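Long-range contacts in nicotinate-nucleotide pyrophosphorylase (Ehrlichia chaffeensis, PDB 3L0G), which probably catalyses the conversion of quinolinate and phosphoribosyl pyrophosphate into nicotinate mononucleotide, pyrophosphate and carbon dioxide on the route to NAD: residues 69-74 with 90-95; 141-146 with 268-273; 253-258 with 275-280. All blocks are in the same frame, centred on the assembly; numbering follows the deposited sequence.

Contact 1. Residues 69-74 with 90-95; sequences GIPILE and KKDGDI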
loop_
_atom_site.group_PDB
_atom_site.type_symbol
_atom_site.label_atom_id
_atom_site.label_comp_id
_atom_site.label_asym_id
_atom_site.label_seq_id
_atom_site.Cartn_x
_atom_site.Cartn_y
_atom_site.Cartn_z
ATOM N N GLY C 69 8.429 13.410 12.118
ATOM C CA GLY C 69 8.776 12.318 11.204
ATOM C C GLY C 69 9.669 11.267 11.817
ATOM O O GLY C 69 10.114 10.362 11.112
ATOM N N ILE C 70 9.964 11.382 13.119
ATOM C CA ILE C 70 10.819 10.385 13.785
ATOM C C ILE C 70 10.281 8.948 13.698
ATOM O O ILE C 70 11.077 8.008 13.511
ATOM C CB ILE C 70 11.135 10.745 15.252
ATOM C CG1 ILE C 70 11.965 12.007 15.339
ATOM C CG2 ILE C 70 11.930 9.615 15.933
ATOM C CD1 ILE C 70 13.410 11.799 14.855
ATOM N N PRO C 71 8.944 8.748 13.817
ATOM C CA PRO C 71 8.477 7.338 13.666
ATOM C C PRO C 71 8.790 6.721 12.296
ATOM O O PRO C 71 8.951 5.516 12.192
ATOM C CB PRO C 71 6.958 7.428 13.926
ATOM C CG PRO C 71 6.811 8.702 14.841
ATOM C CD PRO C 71 7.853 9.655 14.241
ATOM N N ILE C 72 8.931 7.541 11.259
ATOM C CA ILE C 72 9.275 7.029 9.949
ATOM C C ILE C 72 10.725 6.573 9.925
ATOM O O ILE C 72 11.044 5.505 9.414
ATOM C CB ILE C 72 9.048 8.080 8.862
ATOM C CG1 ILE C 72 7.551 8.221 8.643
ATOM C CG2 ILE C 72 9.750 7.663 7.579
ATOM C CD1 ILE C 72 7.111 9.583 8.142
ATOM N N LEU C 73 11.588 7.400 10.496
ATOM C CA LEU C 73 12.979 7.078 10.658
ATOM C C LEU C 73 13.126 5.778 11.466
ATOM O O LEU C 73 13.903 4.897 11.093
ATOM C CB LEU C 73 13.669 8.247 11.369
ATOM C CG LEU C 73 15.141 8.048 11.700
ATOM C CD1 LEU C 73 15.891 9.411 11.777
ATOM C CD2 LEU C 73 15.304 7.224 12.989
ATOM N N GLU C 74 12.356 5.647 12.549
ATOM C CA GLU C 74 12.364 4.420 13.328
ATOM C C GLU C 74 11.971 3.210 12.487
ATOM O O GLU C 74 12.618 2.165 12.562
ATOM C CB GLU C 74 11.463 4.505 14.567
ATOM C CG GLU C 74 11.810 5.634 15.566
ATOM C CD GLU C 74 10.834 5.701 16.760
ATOM O OE1 GLU C 74 10.994 4.857 17.660
ATOM O OE2 GLU C 74 9.928 6.571 16.808
ATOM N N LYS C 90 15.445 12.891 20.226
ATOM C CA LYS C 90 14.341 13.815 20.214
ATOM C C LYS C 90 13.098 13.092 19.658
ATOM O O LYS C 90 13.214 12.224 18.796
ATOM C CB LYS C 90 14.719 15.061 19.388
ATOM C CG LYS C 90 15.849 15.913 20.004
ATOM C CD LYS C 90 15.423 16.671 21.245
ATOM C CE LYS C 90 16.597 17.413 21.917
ATOM N NZ LYS C 90 17.445 16.465 22.759
ATOM N N LYS C 91 11.928 13.416 20.181
ATOM C CA LYS C 91 10.664 12.848 19.712
ATOM C C LYS C 91 9.882 13.900 18.936
ATOM O O LYS C 91 10.128 15.114 19.055
ATOM C CB LYS C 91 9.800 12.362 20.906
ATOM N N ASP C 92 8.899 13.428 18.181
ATOM C CA ASP C 92 8.025 14.319 17.448
ATOM C C ASP C 92 7.328 15.333 18.363
ATOM O O ASP C 92 6.775 14.986 19.398
ATOM C CB ASP C 92 7.011 13.514 16.630
ATOM C CG ASP C 92 7.587 13.018 15.300
ATOM O OD1 ASP C 92 8.827 12.889 15.159
ATOM O OD2 ASP C 92 6.786 12.767 14.376
ATOM N N GLY C 93 7.394 16.599 17.977
ATOM C CA GLY C 93 6.824 17.678 18.772
ATOM C C GLY C 93 7.844 18.389 19.648
ATOM O O GLY C 93 7.560 19.487 20.144
ATOM N N ASP C 94 9.017 17.780 19.865
ATOM C CA ASP C 94 10.133 18.496 20.516
ATOM C C ASP C 94 10.568 19.691 19.669
ATOM O O ASP C 94 10.645 19.622 18.422
ATOM C CB ASP C 94 11.336 17.602 20.731
ATOM C CG ASP C 94 11.109 16.540 21.805
ATOM O OD1 ASP C 94 10.193 16.666 22.637
ATOM O OD2 ASP C 94 11.868 15.552 21.804
ATOM N N ILE C 95 10.816 20.801 20.355
ATOM C CA ILE C 95 11.338 21.991 19.739
ATOM C C ILE C 95 12.830 22.014 20.067
ATOM O O ILE C 95 13.226 21.917 21.240
ATOM C CB ILE C 95 10.574 23.270 20.229
ATOM C CG1 ILE C 95 9.100 23.158 19.796
ATOM C CG2 ILE C 95 11.242 24.558 19.671
ATOM C CD1 ILE C 95 8.154 24.363 20.155
#

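Contact 2. Residues 141-146 with 268-273; sequences SGTKVK and IALTGV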
loop_
_atom_site.group_PDB
_atom_site.type_symbol
_atom_site.label_atom_id
_atom_site.label_comp_id
_atom_site.label_asym_id
_atom_site.label_seq_id
_atom_site.Cartn_x
_atom_site.Cartn_y
_atom_site.Cartn_z
ATOM N N SER C 141 -1.417 32.975 19.812
ATOM C CA SER C 141 -1.489 32.667 21.240
ATOM C C SER C 141 -2.287 33.708 22.024
ATOM O O SER C 141 -2.227 34.896 21.729
ATOM C CB SER C 141 -0.093 32.583 21.855
ATOM O OG SER C 141 -0.185 32.192 23.214
ATOM N N GLY C 142 -3.012 33.256 23.041
ATOM C CA GLY C 142 -3.861 34.140 23.844
ATOM C C GLY C 142 -5.139 34.577 23.153
ATOM O O GLY C 142 -5.814 35.496 23.637
ATOM N N THR C 143 -5.460 33.962 22.010
ATOM C CA THR C 143 -6.811 34.007 21.430
ATOM C C THR C 143 -7.381 32.600 21.531
ATOM O O THR C 143 -6.656 31.644 21.840
ATOM C CB THR C 143 -6.810 34.444 19.938
ATOM O OG1 THR C 143 -6.297 33.387 19.108
ATOM C CG2 THR C 143 -5.983 35.703 19.731
ATOM N N LYS C 144 -8.658 32.434 21.235
ATOM C CA LYS C 144 -9.261 31.094 21.277
ATOM C C LYS C 144 -9.016 30.310 20.005
ATOM O O LYS C 144 -9.467 29.179 19.892
ATOM C CB LYS C 144 -10.770 31.172 21.511
ATOM C CG LYS C 144 -11.548 31.894 20.395
ATOM C CD LYS C 144 -13.048 31.924 20.743
ATOM C CE LYS C 144 -13.817 32.962 19.948
ATOM N NZ LYS C 144 -15.205 32.456 19.696
ATOM N N VAL C 145 -8.287 30.885 19.055
ATOM C CA VAL C 145 -8.194 30.289 17.730
ATOM C C VAL C 145 -7.324 29.023 17.683
ATOM O O VAL C 145 -6.264 28.957 18.310
ATOM C CB VAL C 145 -7.696 31.313 16.711
ATOM C CG1 VAL C 145 -7.450 30.655 15.379
ATOM C CG2 VAL C 145 -8.716 32.431 16.579
ATOM N N LYS C 146 -7.799 28.023 16.954
ATOM C CA LYS C 146 -6.963 26.874 16.568
ATOM C C LYS C 146 -6.601 26.958 15.084
ATOM O O LYS C 146 -7.429 27.322 14.248
ATOM C CB LYS C 146 -7.692 25.554 16.868
ATOM C CG LYS C 146 -8.157 25.394 18.342
ATOM C CD LYS C 146 -6.947 25.355 19.263
ATOM C CE LYS C 146 -7.314 25.168 20.710
ATOM N NZ LYS C 146 -6.074 25.026 21.531
ATOM N N ILE C 268 -6.503 38.516 12.128
ATOM C CA ILE C 268 -7.660 37.676 11.841
ATOM C C ILE C 268 -8.120 37.009 13.137
ATOM O O ILE C 268 -9.324 36.976 13.415
ATOM C CB ILE C 268 -7.369 36.652 10.730
ATOM C CG1 ILE C 268 -7.141 37.401 9.398
ATOM C CG2 ILE C 268 -8.522 35.622 10.601
ATOM C CD1 ILE C 268 -6.808 36.517 8.249
ATOM N N ALA C 269 -7.175 36.529 13.953
ATOM C CA ALA C 269 -7.531 35.796 15.172
ATOM C C ALA C 269 -8.308 36.662 16.168
ATOM O O ALA C 269 -9.191 36.166 16.836
ATOM C CB ALA C 269 -6.304 35.174 15.834
ATOM N N LEU C 270 -7.976 37.948 16.251
ATOM C CA LEU C 270 -8.611 38.856 17.221
ATOM C C LEU C 270 -10.043 39.271 16.849
ATOM O O LEU C 270 -10.703 39.910 17.656
ATOM C CB LEU C 270 -7.767 40.120 17.424
ATOM C CG LEU C 270 -6.354 39.943 17.977
ATOM C CD1 LEU C 270 -5.582 41.255 17.795
ATOM C CD2 LEU C 270 -6.388 39.496 19.437
ATOM N N THR C 271 -10.498 38.947 15.633
ATOM C CA THR C 271 -11.873 39.226 15.213
ATOM C C THR C 271 -12.869 38.380 16.019
ATOM O O THR C 271 -14.014 38.782 16.185
ATOM C CB THR C 271 -12.113 38.945 13.700
ATOM O OG1 THR C 271 -11.923 37.553 13.429
ATOM C CG2 THR C 271 -11.191 39.778 12.816
ATOM N N GLY C 272 -12.432 37.225 16.532
ATOM C CA GLY C 272 -13.316 36.331 17.326
ATOM C C GLY C 272 -13.816 35.079 16.583
ATOM O O GLY C 272 -14.788 34.421 17.006
ATOM N N VAL C 273 -13.154 34.746 15.478
ATOM C CA VAL C 273 -13.412 33.490 14.785
ATOM C C VAL C 273 -12.865 32.327 15.650
ATOM O O VAL C 273 -12.092 32.560 16.575
ATOM C CB VAL C 273 -12.812 33.532 13.356
ATOM C CG1 VAL C 273 -13.552 34.597 12.509
ATOM C CG2 VAL C 273 -11.290 33.781 13.370
#

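Contact 3. Residues 253-258 with 275-280; sequences VLEVSG and YISIGC. With EDO (1,2-ethanediol), chain I.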
loop_
_atom_site.group_PDB
_atom_site.type_symbol
_atom_site.label_atom_id
_atom_site.label_comp_id
_atom_site.label_asym_id
_atom_site.label_seq_id
_atom_site.Cartn_x
_atom_site.Cartn_y
_atom_site.Cartn_z
ATOM N N VAL C 253 -20.076 27.853 14.520
ATOM C CA VAL C 253 -18.633 27.892 14.516
ATOM C C VAL C 253 -18.242 28.727 13.278
ATOM O O VAL C 253 -18.931 28.678 12.264
ATOM C CB VAL C 253 -18.042 26.450 14.489
ATOM C CG1 VAL C 253 -16.572 26.454 14.077
ATOM C CG2 VAL C 253 -18.252 25.749 15.893
ATOM N N LEU C 254 -17.192 29.529 13.388
ATOM C CA LEU C 254 -16.679 30.335 12.255
ATOM C C LEU C 254 -15.228 30.055 12.032
ATOM O O LEU C 254 -14.410 30.193 12.956
ATOM C CB LEU C 254 -16.806 31.850 12.532
ATOM C CG LEU C 254 -17.985 32.631 11.984
ATOM C CD1 LEU C 254 -17.868 34.124 12.362
ATOM C CD2 LEU C 254 -18.055 32.432 10.461
ATOM N N GLU C 255 -14.892 29.749 10.785
ATOM C CA GLU C 255 -13.531 29.428 10.401
ATOM C C GLU C 255 -13.164 30.336 9.246
ATOM O O GLU C 255 -13.979 30.505 8.345
ATOM C CB GLU C 255 -13.473 27.978 9.942
ATOM C CG GLU C 255 -12.175 27.561 9.349
ATOM C CD GLU C 255 -12.042 26.044 9.285
ATOM O OE1 GLU C 255 -11.488 25.561 8.291
ATOM O OE2 GLU C 255 -12.499 25.352 10.223
ATOM N N VAL C 256 -11.968 30.905 9.270
ATOM C CA VAL C 256 -11.446 31.668 8.132
ATOM C C VAL C 256 -10.500 30.735 7.411
ATOM O O VAL C 256 -9.631 30.133 8.044
ATOM C CB VAL C 256 -10.693 32.949 8.576
ATOM C CG1 VAL C 256 -9.982 33.633 7.378
ATOM C CG2 VAL C 256 -11.650 33.946 9.281
ATOM N N SER C 257 -10.680 30.611 6.098
ATOM C CA SER C 257 -9.841 29.762 5.274
ATOM C C SER C 257 -9.159 30.592 4.209
ATOM O O SER C 257 -9.768 31.482 3.607
ATOM C CB SER C 257 -10.658 28.680 4.589
ATOM O OG SER C 257 -9.839 27.535 4.327
ATOM N N GLY C 258 -7.875 30.304 4.011
ATOM C CA GLY C 258 -7.056 30.943 2.987
ATOM C C GLY C 258 -5.608 30.943 3.431
ATOM O O GLY C 258 -5.313 30.696 4.620
ATOM N N TYR C 275 -11.570 29.177 14.243
ATOM C CA TYR C 275 -10.534 28.438 13.543
ATOM C C TYR C 275 -9.967 29.286 12.416
ATOM O O TYR C 275 -10.677 30.108 11.837
ATOM C CB TYR C 275 -11.127 27.160 12.959
ATOM C CG TYR C 275 -11.642 26.182 14.008
ATOM C CD1 TYR C 275 -10.750 25.413 14.743
ATOM C CD2 TYR C 275 -12.996 26.025 14.256
ATOM C CE1 TYR C 275 -11.172 24.512 15.668
ATOM C CE2 TYR C 275 -13.450 25.107 15.238
ATOM C CZ TYR C 275 -12.520 24.357 15.923
ATOM O OH TYR C 275 -12.879 23.456 16.889
ATOM N N ILE C 276 -8.692 29.072 12.104
ATOM C CA ILE C 276 -8.138 29.525 10.829
ATOM C C ILE C 276 -7.472 28.335 10.120
ATOM O O ILE C 276 -6.515 27.734 10.646
ATOM C CB ILE C 276 -7.156 30.702 11.005
ATOM C CG1 ILE C 276 -7.888 31.897 11.646
ATOM C CG2 ILE C 276 -6.548 31.126 9.631
ATOM C CD1 ILE C 276 -6.944 32.916 12.303
ATOM N N SER C 277 -8.000 28.022 8.930
ATOM C CA SER C 277 -7.515 26.970 8.034
ATOM C C SER C 277 -6.525 27.566 7.043
ATOM O O SER C 277 -6.866 28.537 6.393
ATOM C CB SER C 277 -8.679 26.403 7.217
ATOM O OG SER C 277 -9.214 25.249 7.808
ATOM N N ILE C 278 -5.343 26.970 6.883
ATOM C CA ILE C 278 -4.294 27.559 6.069
ATOM C C ILE C 278 -3.721 26.520 5.094
ATOM O O ILE C 278 -3.116 25.555 5.518
ATOM C CB ILE C 278 -3.145 28.122 6.948
ATOM C CG1 ILE C 278 -3.689 29.081 7.998
ATOM C CG2 ILE C 278 -2.127 28.845 6.073
ATOM C CD1 ILE C 278 -2.634 29.556 8.974
ATOM N N GLY C 279 -3.933 26.736 3.794
ATOM C CA GLY C 279 -3.464 25.823 2.743
ATOM C C GLY C 279 -1.951 25.782 2.687
ATOM O O GLY C 279 -1.366 24.720 2.523
ATOM N N CYS C 280 -1.312 26.925 2.891
ATOM C CA CYS C 280 0.125 27.065 2.709
ATOM C C CYS C 280 0.982 26.505 3.890
ATOM O O CYS C 280 2.187 26.667 3.903
ATOM C CB CYS C 280 0.443 28.544 2.388
ATOM S SG CYS C 280 -0.207 29.161 0.741
HETATM C C1 EDO I . -11.457 23.584 5.844
HETATM O O1 EDO I . -10.217 23.043 5.406
HETATM C C2 EDO I . -12.012 22.770 7.016
HETATM O O2 EDO I . -11.349 23.059 8.261
#

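Contact 1. Residues 69-74 with 90-95
Gly69, at the N-cap position of helix 70-79, gives its amide to the carboxylate of Asp92, with Gly69 N lying 2.9 Å from Asp92 OD2. The bond is nearly straight at 168°, and the donor comes to the syn side of the oxygen, although well out of the carboxylate plane. The positive phi of Gly69 suits glycine here. Ile70 follows with a second backbone bond, 2.8 Å from Ile70 N to Asp92 OD1, again syn and closer to the plane. Its side chain turns to the start of 90-95, where Ile70 CG1, standing beside the backbone N (chi1 -65°), meets Lys90 O at 3.7 Å; Ile88 and Val103 pack against the same side chain. Pro71, which has no N-H, only packs its CD against Asp92 OD2, 3.3 Å away. The two amides and this methylene thus meet the acid from the helix side, and Tyr163 OH is a further hydrogen-bond partner of Asp92 OD2.

Asp92 is the second residue of a type II beta turn from Lys91 to Asp94, closed by Asp94 N to Lys91 O and reinforced by Lys91 N bonding Asp94 OD2 at 2.7 Å. The arrangement is a carboxylate taking the amides of the N-cap residue and first turn of a helix, supplied by a type II turn some twenty residues on, within the N-terminal domain.

Contact 2. Residues 141-146 with 268-273
Ala269 offers its methyl to both Thr143 and Val145, and this small, mostly apolar cluster is the first shell of the contact. Val145 CG2 lies 3.7 Å from Ala269 CB and, on passing it, comes to 3.4 Å from Val273 O. Thr143 reaches the same methyl with its hydroxyl, and its own methyl touches two partners: Thr143 CG2 is 3.9 Å from Ala269 CB and 3.8 Å from Leu270 CD2, the threonine and leucine side chains crossing at about a right angle. Lys144 reaches across at the exposed side of the contact, where Lys144 NZ makes a weak hydrogen bond, 3.4 Å long, to Gly272 O.

Further out, an ST turn sets Thr143 and Val145 in place. Thr143 OG1 lies between the backbone N and the carbonyl carbon (chi1 73°), close enough to the chain ahead to accept from Val145 N at 3.2 Å with an angle of 161°; it also bonds Val140 O. On the other segment, a type I turn from Ala269 to Gly272 carries the chain out of the helix region, and Ile268 O there accepts both Thr271 N and Thr271 OG1, the latter at 2.7 Å. Gly272 is the first residue to leave helical phi/psi, with a positive phi that suits glycine. The ammonium group of Lys144 has a stronger partner in Asp274, with which it forms a salt bridge.

The contact between the segments therefore rests on methyl packing. Its one direct hydrogen bond is weak, and the polar groups are held chiefly within their own segments or by neighbours such as Val140 and Asp274.

Contact 3. Residues 253-258 with 275-280
Val256 and Tyr275 belong to adjacent parallel strands, 253-257 and 275-277, which with helix 262-269 form a beta-alpha-beta crossover unit of the C-terminal domain; the parallel sheet is consistent with the open alpha/beta barrel of this enzyme family. The short strands are inclined by 30° and share a regular ladder. Tyr275 N reaches Leu254 O at 3.3 Å, Val256 N reaches Tyr275 O at 3.0 Å, Ser277 N reaches Val256 O at 2.8 Å, and Gly258 N continues the pattern to Ser277 O at 3.1 Å. Between the N-H bonds, CA-H groups also lean on carbonyls, as where Ile276 CA approaches Val256 O to 3.2 Å.

The tight side is the one carrying Val256 and Ile276. Both are buried beneath helix 262-269, where Ile268 touches each of them, and Ile276 also meets Val265. Beyond the strands, Cys280 is joined by a disulfide to Cys259.

The face with Glu255, Ser257, Tyr275 and Ser277 is the more open and polar one: Ser257 and Tyr275 are partly exposed, Glu255 and Ser277 stay buried, and 1,2-ethanediol, probably from the crystallisation liquor, enters it. With chi1 at 172°, CG of Glu255 points away from its own amide nitrogen, and the chain extends past Tyr275 CB, the two side chains crossing obliquely with the carboxylate turned 66° from the ring plane. Arg148 binds Glu255 OE2 in a salt bridge and also makes a cation-pi contact with the Tyr275 ring. The approach of Ser277 OG to Glu255 OE1 is implausibly short, and Ser277 has more than one conformer, so this close approach is doubtful. At the ring edge, in plane, Val253 CG1 lies 3.6 Å from Tyr275 CE2. On the face of Glu255 and Ser277, the ethanediol hydroxyl O2 donates to Glu255 OE1 over 2.5 Å.

In the fold
Contacts 2 and 3 share the C-terminal domain and touch directly: Lys146, at the start of strand 146-148, probably bonds Ile276 through its backbone and lays its CB on the Tyr275 ring, while Val273 packs on Leu254. Helix 262-269 lies between the two strands of contact 3 in sequence, and its C-terminal end enters contact 2. Contact 3 is the buried one, built on sheet hydrogen bonds between backbones. Contact 2 is partly buried at the periphery and relies on methyl groups. Contact 1 stands apart in the N-terminal domain, its centre about 27 Å from that of contact 3, and is also partly buried; there a single carboxylate does most of the work.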